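Local structure of interferon gamma receptor 1 (Gallus gallus, 4EQ3) at residues P39-V43 against C59-T65; V11-T17 against Y29-M35; P47-Y53 against H78-R83. The protein probably binds a cytokine, most likely interferon gamma, through an extracellular part of two fibronectin type III domains, present in this chain. One frame throughout, in Å; residues are numbered along the deposited sequence.

Interaction 1. Residues P39-V43 against C59-T65; sequences PHFVV and CVNISAT
The extended backbone of 39-43 runs antiparallel to the end of strand 54-62. V43 N donates to C59 O at 3.1 Å, and C59 CB lies 3.9 Å from V43 CB. V60 forms a non-hydrogen-bonded pair with V42 (CA-CA 4.6 Å); V42 CG2 and V60 CG1 touch at 4.3 Å. N61 has positive phi (57/47), and the register slips by one residue. N61 and I62 both face F41, a G1 beta bulge. I62 and F41 are a hydrogen-bonded pair: F41 N to I62 O is 2.8 Å, and I62 N to F41 O 3.3 Å. I62 O also meets H40 CA at 3.1 Å, a CA-H...O contact. S63 leaves the strand. One water joins S63 O (2.9 Å) to P39 O (3.1 Å). A64 O is 3.5 Å from F41 CD2, and T65 CG2 3.9 Å from F41 CE2. Strand 40-46 lies between 54-62 and 81-88, while the F41 ring (chi1 m) meets W30 and Y32 edge-to-face and C59 is disulfide-bonded to C67.

Interaction 2. Residues V11-T17 against Y29-M35; sequences VPSPTGT and YWQYPSM
Residues 11-17 approach strand 25-31 antiparallel, their end-to-end directions 159° apart. T15 and Q31 form a hydrogen-bonded pair with CA atoms 5.0 Å apart. It satisfies both amides and both carbonyls: T15 N donates to Q31 O at 2.8 Å, and Q31 N to T15 O at 2.6 Å. On the same face T15 CG2 lies 3.7 Å from Q31 CB. G16 then turns the chain with positive phi (57/42). T17 CA meets Y29 O at 3.2 Å, a CA-H...O contact, before S18 pairs with Y29 through the backbone.

This is the entry into the first strand, 17-22, of a fibronectin type III domain. That strand edges the three-stranded sheet. On the other side of 25-31, the backbone of W30 is hydrogen-bonded to T65.

Upstream, the prolines have no amide hydrogen to place, and two of their carbonyls are used by side chains. Y32 OH donates to P12 O at 2.9 Å, reaching it with chi1 t. S13 OG donates to P14 O at 3.1 Å. P14 packs its CB 3.9 Å from W30 CD1, the tryptophan having chi1 p. P12 CG sits 3.9 Å from P33 CG and 3.4 Å from CE of M35, a poorly ordered residue introduced as selenomethionine. V11, S13 and P14 also touch strand 91-97 of the opposing sheet.

Interaction 3. Residues P47-Y53 against H78-R83; sequences PYLSGKY and HSYWFR
The Y48 ring lies face-to-face on the H78 imidazole, centroids 3.6 Å apart and planes 12° apart. Y48 has chi1 near 96°, H78 chi1 m. H78 CB adds a CH-pi contact, 3.8 Å from the Y48 ring centroid. Beside the stack one water joins the backbones: it accepts from Y48 N (2.8 Å) and donates to S79 O (2.5 Å). P47 CB packs 4.3 Å from Y80 CE1. Residues 48-50 have helical phi/psi, and G51 N donates to P47 O at 3.0 Å. The loop arches off the partner, turns at G51 (positive phi) and returns at Y53. There the R83 guanidinium lies flat on the ring, planes 3° apart, with R83 CZ 4.1 Å from the Y53 centroid. This cation-pi contact is off-centre; R83 CD is over the face, 3.7 Å from the same centroid. R83 has chi1 p and is otherwise extended. Y53 OH reaches W81 CB at 3.2 Å and is hydrogen-bonded to E97; R83 NE forms a salt bridge with E44. The loop connects strands 40-46 and 54-62 of the fibronectin type III sheet. Strand 81-88 runs next to 40-46, and its W81 makes a cation-pi contact with K46.

All three contacts lie in the N-terminal fibronectin type III domain. Interactions 1 and 2 have centres 11 Å apart and meet across its two sheets: F41 CD2 is 3.5 Å from W30 NE1, and F41 CE1 is 3.6 Å from Y32 CD1. A probable hydrogen bond from W30 N to T65 O, 3.2 Å, also joins them. Interactions 1 and 3 share one sheet through neighbouring strands 40-46 and 81-88. Their centres are 20 Å apart, yet V43 CG1 touches R83 O at 3.7 Å. Interactions 2 and 3 do not touch; their nearest atoms are about 7 Å apart. The structure contains the receptor chain alone, so none of them is assigned to a cytokine interface.

Interaction 1. Residues P39-V43 against C59-T65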
# COMPACT_ATOMS: atom_id res chain seq x y z
N PRO A 39 3.97 29.16 9.35
CA PRO A 39 2.67 28.83 8.81
C PRO A 39 2.07 27.59 9.44
O PRO A 39 2.76 26.73 9.89
CB PRO A 39 2.95 28.57 7.35
CG PRO A 39 4.25 28.97 7.09
CD PRO A 39 5.02 29.06 8.33
N HIS A 40 0.76 27.55 9.50
CA HIS A 40 0.05 26.33 9.88
C HIS A 40 -0.93 26.02 8.76
O HIS A 40 -1.23 26.88 7.94
CB HIS A 40 -0.68 26.49 11.21
CG HIS A 40 0.23 26.68 12.38
ND1 HIS A 40 0.89 27.86 12.63
CD2 HIS A 40 0.59 25.83 13.37
CE1 HIS A 40 1.62 27.73 13.72
NE2 HIS A 40 1.45 26.51 14.19
N PHE A 41 -1.43 24.79 8.72
CA PHE A 41 -2.26 24.38 7.59
C PHE A 41 -3.57 23.72 8.02
O PHE A 41 -3.68 23.21 9.13
CB PHE A 41 -1.47 23.45 6.66
CG PHE A 41 -0.17 24.04 6.18
CD1 PHE A 41 -0.16 24.99 5.17
CD2 PHE A 41 1.04 23.64 6.73
CE1 PHE A 41 1.03 25.54 4.72
CE2 PHE A 41 2.24 24.19 6.29
CZ PHE A 41 2.24 25.14 5.29
N VAL A 42 -4.55 23.74 7.13
CA VAL A 42 -5.80 23.04 7.36
C VAL A 42 -6.14 22.16 6.17
O VAL A 42 -6.22 22.64 5.03
CB VAL A 42 -6.98 24.00 7.61
CG1 VAL A 42 -8.23 23.21 7.93
CG2 VAL A 42 -6.64 24.95 8.76
N VAL A 43 -6.35 20.87 6.43
CA VAL A 43 -6.62 19.90 5.38
C VAL A 43 -8.08 19.46 5.44
O VAL A 43 -8.59 19.15 6.52
CB VAL A 43 -5.73 18.65 5.51
CG1 VAL A 43 -6.05 17.65 4.41
CG2 VAL A 43 -4.26 19.04 5.49
N CYS A 59 -5.65 17.02 11.26
CA CYS A 59 -4.81 17.90 10.45
C CYS A 59 -5.39 19.32 10.37
O CYS A 59 -5.55 19.89 9.28
CB CYS A 59 -4.60 17.32 9.04
SG CYS A 59 -3.75 15.72 8.98
N VAL A 60 -5.70 19.89 11.53
CA VAL A 60 -6.13 21.28 11.61
C VAL A 60 -5.11 22.07 12.41
O VAL A 60 -4.71 21.65 13.50
CB VAL A 60 -7.51 21.41 12.28
CG1 VAL A 60 -7.98 22.87 12.25
CG2 VAL A 60 -8.53 20.53 11.58
N ASN A 61 -4.69 23.18 11.87
CA ASN A 61 -3.71 24.03 12.50
C ASN A 61 -2.43 23.29 12.79
O ASN A 61 -1.94 23.36 13.87
CB ASN A 61 -4.24 24.62 13.82
CG ASN A 61 -5.44 25.52 13.65
OD1 ASN A 61 -5.65 26.11 12.63
ND2 ASN A 61 -6.19 25.65 14.70
N ILE A 62 -1.91 22.55 11.82
CA ILE A 62 -0.68 21.79 11.97
C ILE A 62 0.47 22.51 11.29
O ILE A 62 0.26 23.22 10.30
CB ILE A 62 -0.79 20.37 11.38
CG1 ILE A 62 -1.28 20.42 9.93
CG2 ILE A 62 -1.72 19.54 12.22
CD1 ILE A 62 -1.03 19.12 9.16
N SER A 63 1.67 22.33 11.83
CA SER A 63 2.85 22.98 11.27
C SER A 63 3.52 22.08 10.22
O SER A 63 4.23 22.57 9.34
CB SER A 63 3.86 23.31 12.37
OG SER A 63 4.34 22.13 12.98
N ALA A 64 3.30 20.77 10.34
CA ALA A 64 3.86 19.81 9.40
C ALA A 64 3.32 20.03 7.99
O ALA A 64 2.20 20.50 7.81
CB ALA A 64 3.58 18.40 9.85
N THR A 65 4.12 19.68 6.99
CA THR A 65 3.70 19.81 5.60
C THR A 65 3.25 18.45 5.07
O THR A 65 3.51 18.10 3.92
CB THR A 65 4.83 20.36 4.72
OG1 THR A 65 6.04 19.67 5.03
CG2 THR A 65 5.03 21.85 4.98
O HOH W 1 5.25 25.23 8.81

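Interaction 2. Residues V11-T17 against Y29-M35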
# COMPACT_ATOMS: atom_id res chain seq x y z
N VAL A 11 -0.74 35.87 1.19
CA VAL A 11 -0.47 34.60 1.84
C VAL A 11 -0.81 33.53 0.84
O VAL A 11 -1.93 33.12 0.70
CB VAL A 11 -1.29 34.39 3.12
CG1 VAL A 11 -1.33 32.93 3.54
CG2 VAL A 11 -0.79 35.27 4.21
N PRO A 12 0.21 33.12 0.13
CA PRO A 12 0.09 32.18 -0.97
C PRO A 12 -0.44 30.86 -0.47
O PRO A 12 -0.39 30.63 0.69
CB PRO A 12 1.51 32.07 -1.45
CG PRO A 12 2.31 32.31 -0.28
CD PRO A 12 1.61 33.33 0.50
N SER A 13 -0.95 30.04 -1.37
CA SER A 13 -1.51 28.75 -1.03
C SER A 13 -0.42 27.69 -1.05
O SER A 13 0.59 27.86 -1.72
CB SER A 13 -2.60 28.36 -2.03
OG SER A 13 -2.03 27.91 -3.25
N PRO A 14 -0.63 26.59 -0.33
CA PRO A 14 0.34 25.50 -0.40
C PRO A 14 0.62 25.09 -1.84
O PRO A 14 -0.11 25.48 -2.78
CB PRO A 14 -0.36 24.36 0.36
CG PRO A 14 -1.29 25.06 1.30
CD PRO A 14 -1.77 26.27 0.54
N THR A 15 1.67 24.31 -2.03
CA THR A 15 2.10 23.96 -3.37
C THR A 15 2.60 22.52 -3.42
O THR A 15 2.84 21.89 -2.39
CB THR A 15 3.20 24.92 -3.86
OG1 THR A 15 3.20 24.96 -5.29
CG2 THR A 15 4.55 24.49 -3.34
N GLY A 16 2.72 21.99 -4.64
CA GLY A 16 3.26 20.66 -4.86
C GLY A 16 2.52 19.57 -4.13
O GLY A 16 3.13 18.66 -3.56
N THR A 17 1.19 19.65 -4.13
CA THR A 17 0.39 18.65 -3.44
C THR A 17 0.67 17.28 -4.02
O THR A 17 0.84 17.13 -5.23
CB THR A 17 -1.12 18.95 -3.51
OG1 THR A 17 -1.58 18.81 -4.87
CG2 THR A 17 -1.39 20.36 -3.01
N TYR A 29 1.09 15.15 0.97
CA TYR A 29 2.23 16.02 1.17
C TYR A 29 2.07 17.30 0.36
O TYR A 29 1.44 17.29 -0.69
CB TYR A 29 3.51 15.33 0.69
CG TYR A 29 3.82 14.02 1.37
CD1 TYR A 29 4.42 14.00 2.63
CD2 TYR A 29 3.53 12.81 0.76
CE1 TYR A 29 4.72 12.81 3.26
CE2 TYR A 29 3.84 11.59 1.39
CZ TYR A 29 4.43 11.61 2.64
OH TYR A 29 4.74 10.44 3.28
N TRP A 30 2.66 18.37 0.85
CA TRP A 30 2.73 19.62 0.11
C TRP A 30 3.99 20.39 0.50
O TRP A 30 4.75 19.99 1.39
CB TRP A 30 1.49 20.47 0.38
CG TRP A 30 1.24 20.74 1.83
CD1 TRP A 30 1.61 21.85 2.53
CD2 TRP A 30 0.56 19.88 2.76
NE1 TRP A 30 1.21 21.73 3.85
CE2 TRP A 30 0.57 20.53 4.01
CE3 TRP A 30 -0.04 18.62 2.65
CZ2 TRP A 30 -0.01 19.96 5.14
CZ3 TRP A 30 -0.61 18.06 3.78
CH2 TRP A 30 -0.59 18.73 5.01
N GLN A 31 4.20 21.51 -0.18
CA GLN A 31 5.34 22.35 0.09
C GLN A 31 4.87 23.78 0.30
O GLN A 31 3.78 24.17 -0.15
CB GLN A 31 6.34 22.26 -1.06
CG GLN A 31 7.05 20.92 -1.13
CD GLN A 31 7.94 20.79 -2.35
OE1 GLN A 31 7.55 21.19 -3.45
NE2 GLN A 31 9.13 20.22 -2.16
N TYR A 32 5.69 24.56 0.99
CA TYR A 32 5.33 25.93 1.29
C TYR A 32 6.55 26.84 1.30
O TYR A 32 7.63 26.42 1.72
CB TYR A 32 4.60 26.01 2.63
CG TYR A 32 3.74 27.24 2.74
CD1 TYR A 32 2.55 27.34 2.03
CD2 TYR A 32 4.12 28.31 3.55
CE1 TYR A 32 1.76 28.47 2.12
CE2 TYR A 32 3.33 29.43 3.65
CZ TYR A 32 2.15 29.50 2.93
OH TYR A 32 1.36 30.62 3.01
N PRO A 33 6.36 28.07 0.83
CA PRO A 33 7.42 29.06 0.84
C PRO A 33 7.86 29.49 2.22
O PRO A 33 7.14 29.34 3.16
CB PRO A 33 6.82 30.22 0.07
CG PRO A 33 5.43 30.04 0.16
CD PRO A 33 5.16 28.62 0.21
N SER A 34 9.09 29.95 2.31
CA SER A 34 9.65 30.43 3.54
C SER A 34 9.01 31.76 3.98
O SER A 34 8.94 32.69 3.21
CB SER A 34 11.16 30.55 3.40
OG SER A 34 11.71 30.82 4.64
N MSE A 35 8.54 31.83 5.22
CA MSE A 35 7.82 33.00 5.69
C MSE A 35 8.53 33.48 6.91
O MSE A 35 9.24 32.73 7.51
CB MSE A 35 6.41 32.64 6.11
CG MSE A 35 5.52 32.17 5.06
SE MSE A 35 5.46 33.32 3.68
CE MSE A 35 4.39 32.36 2.44

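Interaction 3. Residues P47-Y53 against H78-R83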
# COMPACT_ATOMS: atom_id res chain seq x y z
N PRO A 47 -15.45 13.17 0.67
CA PRO A 47 -15.81 11.76 0.49
C PRO A 47 -16.89 11.65 -0.58
O PRO A 47 -17.64 12.60 -0.79
CB PRO A 47 -16.40 11.37 1.84
CG PRO A 47 -16.18 12.55 2.75
CD PRO A 47 -16.08 13.74 1.87
N TYR A 48 -16.99 10.49 -1.22
CA TYR A 48 -17.87 10.36 -2.38
C TYR A 48 -19.36 10.48 -2.03
O TYR A 48 -20.14 11.04 -2.80
CB TYR A 48 -17.58 9.05 -3.14
CG TYR A 48 -18.49 7.89 -2.77
CD1 TYR A 48 -19.58 7.57 -3.56
CD2 TYR A 48 -18.25 7.13 -1.63
CE1 TYR A 48 -20.42 6.51 -3.22
CE2 TYR A 48 -19.07 6.07 -1.29
CZ TYR A 48 -20.16 5.77 -2.09
OH TYR A 48 -21.00 4.72 -1.78
N LEU A 49 -19.75 9.95 -0.87
CA LEU A 49 -21.16 9.90 -0.47
C LEU A 49 -21.78 11.27 -0.29
O LEU A 49 -22.84 11.55 -0.84
CB LEU A 49 -21.34 9.10 0.82
CG LEU A 49 -21.62 7.61 0.63
CD1 LEU A 49 -21.65 6.87 1.96
CD2 LEU A 49 -22.92 7.41 -0.15
N SER A 50 -21.13 12.12 0.50
CA SER A 50 -21.67 13.44 0.78
C SER A 50 -21.33 14.40 -0.34
O SER A 50 -22.05 15.36 -0.59
CB SER A 50 -21.12 13.98 2.09
OG SER A 50 -19.71 14.04 2.04
N GLY A 51 -20.22 14.14 -1.03
CA GLY A 51 -19.76 15.01 -2.10
C GLY A 51 -19.45 16.41 -1.61
O GLY A 51 -19.44 17.36 -2.39
N LYS A 52 -19.24 16.52 -0.30
CA LYS A 52 -18.86 17.77 0.32
C LYS A 52 -17.55 17.71 1.14
O LYS A 52 -17.30 16.76 1.78
CB LYS A 52 -20.02 18.31 1.17
CG LYS A 52 -21.15 18.80 0.37
CD LYS A 52 -22.47 18.66 1.07
CE LYS A 52 -23.50 19.48 0.39
NZ LYS A 52 -23.32 19.35 -1.03
N TYR A 53 -16.74 18.76 1.11
CA TYR A 53 -15.52 18.80 1.91
C TYR A 53 -15.86 18.90 3.39
O TYR A 53 -16.84 19.56 3.78
CB TYR A 53 -14.64 19.98 1.52
CG TYR A 53 -13.80 19.70 0.30
CD1 TYR A 53 -12.64 18.94 0.39
CD2 TYR A 53 -14.17 20.19 -0.94
CE1 TYR A 53 -11.88 18.68 -0.72
CE2 TYR A 53 -13.41 19.94 -2.06
CZ TYR A 53 -12.26 19.18 -1.94
OH TYR A 53 -11.49 18.92 -3.04
N HIS A 78 -14.37 4.06 -4.79
CA HIS A 78 -14.91 5.40 -5.01
C HIS A 78 -13.82 6.46 -4.85
O HIS A 78 -12.74 6.17 -4.32
CB HIS A 78 -16.07 5.69 -4.06
CG HIS A 78 -17.21 4.74 -4.21
ND1 HIS A 78 -17.96 4.65 -5.36
CD2 HIS A 78 -17.74 3.84 -3.34
CE1 HIS A 78 -18.90 3.74 -5.20
NE2 HIS A 78 -18.79 3.23 -3.99
N SER A 79 -14.11 7.67 -5.31
CA SER A 79 -13.13 8.75 -5.37
C SER A 79 -13.10 9.62 -4.11
O SER A 79 -14.07 9.70 -3.36
CB SER A 79 -13.40 9.65 -6.59
OG SER A 79 -13.33 8.92 -7.81
N TYR A 80 -11.94 10.24 -3.88
CA TYR A 80 -11.78 11.21 -2.80
C TYR A 80 -11.04 12.41 -3.38
O TYR A 80 -10.22 12.26 -4.29
CB TYR A 80 -10.93 10.63 -1.66
CG TYR A 80 -11.61 9.60 -0.78
CD1 TYR A 80 -12.26 9.97 0.40
CD2 TYR A 80 -11.57 8.24 -1.10
CE1 TYR A 80 -12.86 9.02 1.22
CE2 TYR A 80 -12.16 7.29 -0.28
CZ TYR A 80 -12.80 7.69 0.87
OH TYR A 80 -13.39 6.74 1.67
N TRP A 81 -11.33 13.59 -2.85
CA TRP A 81 -10.51 14.75 -3.11
C TRP A 81 -10.03 15.29 -1.77
O TRP A 81 -10.68 15.09 -0.74
CB TRP A 81 -11.29 15.82 -3.88
CG TRP A 81 -11.42 15.52 -5.34
CD1 TRP A 81 -10.62 15.98 -6.35
CD2 TRP A 81 -12.39 14.67 -5.95
NE1 TRP A 81 -11.04 15.47 -7.56
CE2 TRP A 81 -12.13 14.66 -7.34
CE3 TRP A 81 -13.45 13.90 -5.46
CZ2 TRP A 81 -12.90 13.93 -8.24
CZ3 TRP A 81 -14.22 13.18 -6.36
CH2 TRP A 81 -13.93 13.20 -7.73
N PHE A 82 -8.87 15.95 -1.78
CA PHE A 82 -8.37 16.59 -0.56
C PHE A 82 -7.93 18.00 -0.90
O PHE A 82 -7.66 18.31 -2.06
CB PHE A 82 -7.20 15.80 0.05
CG PHE A 82 -7.46 14.33 0.18
CD1 PHE A 82 -7.04 13.45 -0.80
CD2 PHE A 82 -8.13 13.83 1.29
CE1 PHE A 82 -7.28 12.09 -0.69
CE2 PHE A 82 -8.37 12.47 1.41
CZ PHE A 82 -7.95 11.60 0.42
N ARG A 83 -7.89 18.87 0.10
CA ARG A 83 -7.45 20.24 -0.15
C ARG A 83 -6.81 20.86 1.08
O ARG A 83 -7.09 20.46 2.21
CB ARG A 83 -8.61 21.11 -0.65
CG ARG A 83 -9.67 21.45 0.40
CD ARG A 83 -10.78 22.30 -0.24
NE ARG A 83 -11.84 22.68 0.69
CZ ARG A 83 -12.91 23.39 0.32
NH1 ARG A 83 -13.04 23.78 -0.94
NH2 ARG A 83 -13.84 23.71 1.21
O HOH W 2 -15.10 8.46 -1.43